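PDB 2WAW: MOBA relate protein from Mycobacterium sp., which is of unknown function but, as a MobA-like NTP transferase of the GT-A clan, probably transfers a nucleotide from an NTP to an acceptor. Local coordinates for residues L26-D30 and T31-G35; T90-D93 and P94-G98. One frame throughout, in Å; residues are numbered along the deposited sequence. Where two conformers were deposited one is given.

Interaction 1: L26-D30 and T31-G35; sequences LPLGD and TTLLG
Leu28 and Thr31 pair across a two-residue-per-strand beta hairpin, closed by a type II' turn, that runs straight into helix 33-42. Leu28 N gives a nearly linear hydrogen bond (174°) to Thr31 O at 2.8 Å, and Thr31 N returns a longer one, 3.2 Å, to Leu28 O. One step further from the turn, Pro27 and Thr32 form a non-hydrogen-bonded pair, and then Leu33 N, the first residue of the helix, donates to Leu26 O at 2.8 Å; the hairpin thus hands over to the helix without a break.

The packed side is built of leucines. With CG of both Leu28 and Leu33 anti to the backbone N (chi1 -157° and 177°), the two chains lean obliquely across one another, Leu28 CD2 resting 4.0 Å from Leu33 CD1. Leu26 touches Leu33 more loosely, CD1 to CD2 at 4.4 Å, and helix 185-197 covers this group, with Tyr188 and Leu191 against Leu26 and Leu33, and Val195 against Leu28. Thr31 points to the same face as Leu28, its CG2 3.4 Å from Leu28 O and its side chain against Ala36.

The turn itself is the open side. Gly29 sits at the positive phi of the first corner of the II' turn, and the exposed Asp30 turns its OD1 to a hydrogen bond with a bound triethylene glycol, probably from the crystallisation liquor. Thr32, partly exposed, is the N-cap of the helix: its OG1 accepts from Gly35 N at 3.0 Å.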
loop_
_atom_site.group_PDB
_atom_site.type_symbol
_atom_site.label_atom_id
_atom_site.label_comp_id
_atom_site.label_asym_id
_atom_site.label_seq_id
_atom_site.Cartn_x
_atom_site.Cartn_y
_atom_site.Cartn_z
ATOM N N LEU A 26 8.101 -12.430 6.494
ATOM C CA LEU A 26 9.376 -12.163 7.185
ATOM C C LEU A 26 9.165 -11.607 8.600
ATOM O O LEU A 26 8.369 -10.680 8.807
ATOM C CB LEU A 26 10.198 -11.185 6.374
ATOM C CG LEU A 26 10.649 -11.678 5.003
ATOM C CD1 LEU A 26 11.125 -10.481 4.163
ATOM C CD2 LEU A 26 11.733 -12.760 5.113
ATOM N N PRO A 27 9.874 -12.170 9.590
ATOM C CA PRO A 27 9.750 -11.688 10.951
ATOM C C PRO A 27 10.139 -10.219 11.052
ATOM O O PRO A 27 11.148 -9.803 10.478
ATOM C CB PRO A 27 10.769 -12.549 11.712
ATOM C CG PRO A 27 10.855 -13.799 10.923
ATOM C CD PRO A 27 10.775 -13.328 9.492
ATOM N N LEU A 28 9.334 -9.440 11.775
ATOM C CA LEU A 28 9.649 -8.059 12.049
ATOM C C LEU A 28 9.215 -7.833 13.492
ATOM O O LEU A 28 8.060 -7.490 13.772
ATOM C CB LEU A 28 8.944 -7.125 11.054
ATOM C CG LEU A 28 9.546 -5.735 10.836
ATOM C CD1 LEU A 28 10.884 -5.813 10.093
ATOM C CD2 LEU A 28 8.561 -4.875 10.084
ATOM N N GLY A 29 10.140 -8.110 14.404
ATOM C CA GLY A 29 9.868 -8.031 15.838
ATOM C C GLY A 29 8.880 -9.096 16.260
ATOM O O GLY A 29 9.064 -10.282 15.956
ATOM N N ASP A 30 7.814 -8.666 16.933
ATOM C CA ASP A 30 6.792 -9.581 17.453
ATOM C C ASP A 30 5.758 -9.949 16.398
ATOM O O ASP A 30 4.803 -10.686 16.678
ATOM C CB ASP A 30 6.089 -8.971 18.679
ATOM C CG ASP A 30 5.399 -7.637 18.371
ATOM O OD1 ASP A 30 5.704 -7.010 17.330
ATOM O OD2 ASP A 30 4.555 -7.205 19.190
ATOM N N THR A 31 5.939 -9.430 15.186
ATOM C CA THR A 31 4.963 -9.668 14.131
ATOM C C THR A 31 5.675 -10.029 12.811
ATOM O O THR A 31 6.860 -10.360 12.832
ATOM C CB THR A 31 3.965 -8.474 13.995
ATOM O OG1 THR A 31 2.910 -8.838 13.097
ATOM C CG2 THR A 31 4.661 -7.194 13.527
ATOM N N THR A 32 4.948 -10.020 11.698
ATOM C CA THR A 32 5.537 -10.249 10.376
ATOM C C THR A 32 5.570 -8.912 9.645
ATOM O O THR A 32 4.971 -7.917 10.096
ATOM C CB THR A 32 4.693 -11.205 9.522
ATOM O OG1 THR A 32 3.357 -10.685 9.459
ATOM C CG2 THR A 32 4.653 -12.622 10.120
ATOM N N LEU A 33 6.228 -8.864 8.510
ATOM C CA LEU A 33 6.295 -7.639 7.768
ATOM C C LEU A 33 4.908 -7.176 7.336
ATOM O O LEU A 33 4.542 -6.098 7.575
ATOM C CB LEU A 33 7.177 -7.852 6.542
ATOM C CG LEU A 33 7.395 -6.737 5.511
ATOM C CD1 LEU A 33 7.938 -5.496 6.146
ATOM C CD2 LEU A 33 8.263 -7.204 4.397
ATOM N N LEU A 34 4.129 -8.067 6.771
ATOM C CA LEU A 34 2.786 -7.686 6.433
ATOM C C LEU A 34 1.916 -7.344 7.652
ATOM O O LEU A 34 1.130 -6.474 7.595
ATOM C CB LEU A 34 2.091 -8.724 5.581
ATOM C CG LEU A 34 0.666 -8.381 5.177
ATOM C CD1 LEU A 34 0.589 -7.137 4.344
ATOM C CD2 LEU A 34 0.047 -9.511 4.407
ATOM N N GLY A 35 2.088 -8.097 8.726
ATOM C CA GLY A 35 1.366 -7.850 9.978
ATOM C C GLY A 35 1.646 -6.459 10.520
ATOM O O GLY A 35 0.748 -5.765 11.010
#

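Interaction 2: T90-D93 and P94-G98; sequences TWVD and PTAEG
A type I beta turn, Asp93 to Ala96, reverses the chain in the loop between helix 84-90 and strand 98-103 of the central sheet. Across the turn, Ala96 N donates to Asp93 O at 3.0 Å, the donor standing well above the carbonyl plane. In the one conformer of Asp93 described here, of two modelled, the carboxylate adds a second bond: OD1 accepts from Thr95 N at 2.9 Å with a nearly straight N-H (167°), which would make the segment an Asx turn as well. There, CG anti to the backbone N (chi1 -165°) brings the carboxylate to the amide of Thr95, whose N-H reaches OD1 on its anti side, somewhat out of the carboxylate plane.

Pro94, at the first corner, has no N-H to offer and lies on the exposed surface. With the same conformer, Thr95 OG1 lies 2.8 Å from Asp93 OD1, and a water ties the two side chains together on this outer face, donating to Asp93 OD2 at 2.7 Å and hydrogen-bonded to Thr95 OG1 at 3.2 Å.

Beneath the polar turn Val92 and Ala96 are buried. Both rest on Thr7 of strand 6-12, Val92 also on Ile50, while Gln48 bonds to Asp93 N and Trp91 O. Val92 and Ala96 close the base of the turn, CG1 of the one 3.7 Å from CB of the other.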
loop_
_atom_site.group_PDB
_atom_site.type_symbol
_atom_site.label_atom_id
_atom_site.label_comp_id
_atom_site.label_asym_id
_atom_site.label_seq_id
_atom_site.Cartn_x
_atom_site.Cartn_y
_atom_site.Cartn_z
ATOM N N THR A 90 -12.558 -3.677 -7.923
ATOM C CA THR A 90 -13.907 -4.236 -8.046
ATOM C C THR A 90 -14.604 -4.405 -6.675
ATOM O O THR A 90 -15.842 -4.453 -6.587
ATOM C CB THR A 90 -13.892 -5.551 -8.855
ATOM O OG1 THR A 90 -13.296 -6.602 -8.089
ATOM C CG2 THR A 90 -13.111 -5.364 -10.142
ATOM N N TRP A 91 -13.792 -4.463 -5.621
ATOM C CA TRP A 91 -14.234 -4.643 -4.232
ATOM C C TRP A 91 -14.444 -3.349 -3.451
ATOM O O TRP A 91 -14.967 -3.381 -2.335
ATOM C CB TRP A 91 -13.198 -5.449 -3.458
ATOM C CG TRP A 91 -13.176 -6.908 -3.715
ATOM C CD1 TRP A 91 -12.802 -7.538 -4.871
ATOM C CD2 TRP A 91 -13.471 -7.938 -2.765
ATOM N NE1 TRP A 91 -12.887 -8.904 -4.708
ATOM C CE2 TRP A 91 -13.288 -9.177 -3.424
ATOM C CE3 TRP A 91 -13.884 -7.935 -1.425
ATOM C CZ2 TRP A 91 -13.513 -10.409 -2.786
ATOM C CZ3 TRP A 91 -14.106 -9.160 -0.788
ATOM C CH2 TRP A 91 -13.917 -10.379 -1.473
ATOM N N VAL A 92 -14.009 -2.222 -4.010
ATOM C CA VAL A 92 -14.114 -0.932 -3.320
ATOM C C VAL A 92 -15.581 -0.554 -3.104
ATOM O O VAL A 92 -16.376 -0.610 -4.047
ATOM C CB VAL A 92 -13.385 0.172 -4.107
ATOM C CG1 VAL A 92 -13.568 1.532 -3.446
ATOM C CG2 VAL A 92 -11.882 -0.155 -4.189
ATOM N N ASP A 93 -15.920 -0.222 -1.889
ATOM C CA ASP A 93 -17.283 0.238 -1.489
ATOM C C ASP A 93 -17.717 1.423 -2.414
ATOM O O ASP A 93 -17.012 2.328 -2.552
ATOM C CB ASP A 93 -17.296 0.610 0.015
ATOM C CG ASP A 93 -18.713 0.750 0.618
ATOM O OD1 ASP A 93 -19.555 1.471 0.063
ATOM O OD2 ASP A 93 -18.971 0.170 1.701
ATOM N N PRO A 94 -18.928 1.392 -2.939
ATOM C CA PRO A 94 -19.380 2.562 -3.707
ATOM C C PRO A 94 -19.354 3.901 -2.966
ATOM O O PRO A 94 -19.221 4.954 -3.600
ATOM C CB PRO A 94 -20.820 2.197 -4.100
ATOM C CG PRO A 94 -20.868 0.703 -4.042
ATOM C CD PRO A 94 -19.916 0.285 -2.978
ATOM N N THR A 95 -19.445 3.867 -1.640
ATOM C CA THR A 95 -19.372 5.101 -0.866
ATOM C C THR A 95 -17.977 5.730 -0.819
ATOM O O THR A 95 -17.846 6.882 -0.430
ATOM C CB THR A 95 -19.923 4.947 0.577
ATOM O OG1 THR A 95 -19.129 3.989 1.292
ATOM C CG2 THR A 95 -21.392 4.511 0.537
ATOM N N ALA A 96 -16.937 4.989 -1.207
ATOM C CA ALA A 96 -15.590 5.546 -1.123
ATOM C C ALA A 96 -15.437 6.626 -2.203
ATOM O O ALA A 96 -15.777 6.405 -3.364
ATOM C CB ALA A 96 -14.524 4.440 -1.315
ATOM N N GLU A 97 -14.915 7.783 -1.806
ATOM C CA GLU A 97 -14.643 8.888 -2.739
ATOM C C GLU A 97 -13.277 8.702 -3.420
ATOM O O GLU A 97 -12.980 9.316 -4.440
ATOM C CB GLU A 97 -14.659 10.243 -2.002
ATOM C CG GLU A 97 -16.057 10.738 -1.622
ATOM C CD GLU A 97 -16.041 11.940 -0.674
ATOM O OE1 GLU A 97 -14.950 12.469 -0.346
ATOM O OE2 GLU A 97 -17.146 12.360 -0.263
ATOM N N GLY A 98 -12.450 7.859 -2.827
ATOM C CA GLY A 98 -11.163 7.506 -3.410
ATOM C C GLY A 98 -10.543 6.407 -2.581
ATOM O O GLY A 98 -11.140 5.938 -1.588
HETATM O O HOH W 1 -20.299 1.842 3.286
#

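In the fold
Both contacts are tight local turns within the one MobA-like domain, each with a buried base and a surface tip, but they lie on opposite sides of the chain's centre, their centres about 29 Å apart and their nearest atoms about 15 Å apart. Interaction 1 relies on paired backbone bonds, and its leucines are packed against helix 185-197 near the carboxyl end. Interaction 2 has no strand pairing; one backbone bond closes the turn, a carboxylate, in one of its two conformers, adds bonds to an amide and a water outside, and its valine-alanine touch faces the central sheet. The first leads into helix 33-42, the second from helix 84-90 into strand 98-103.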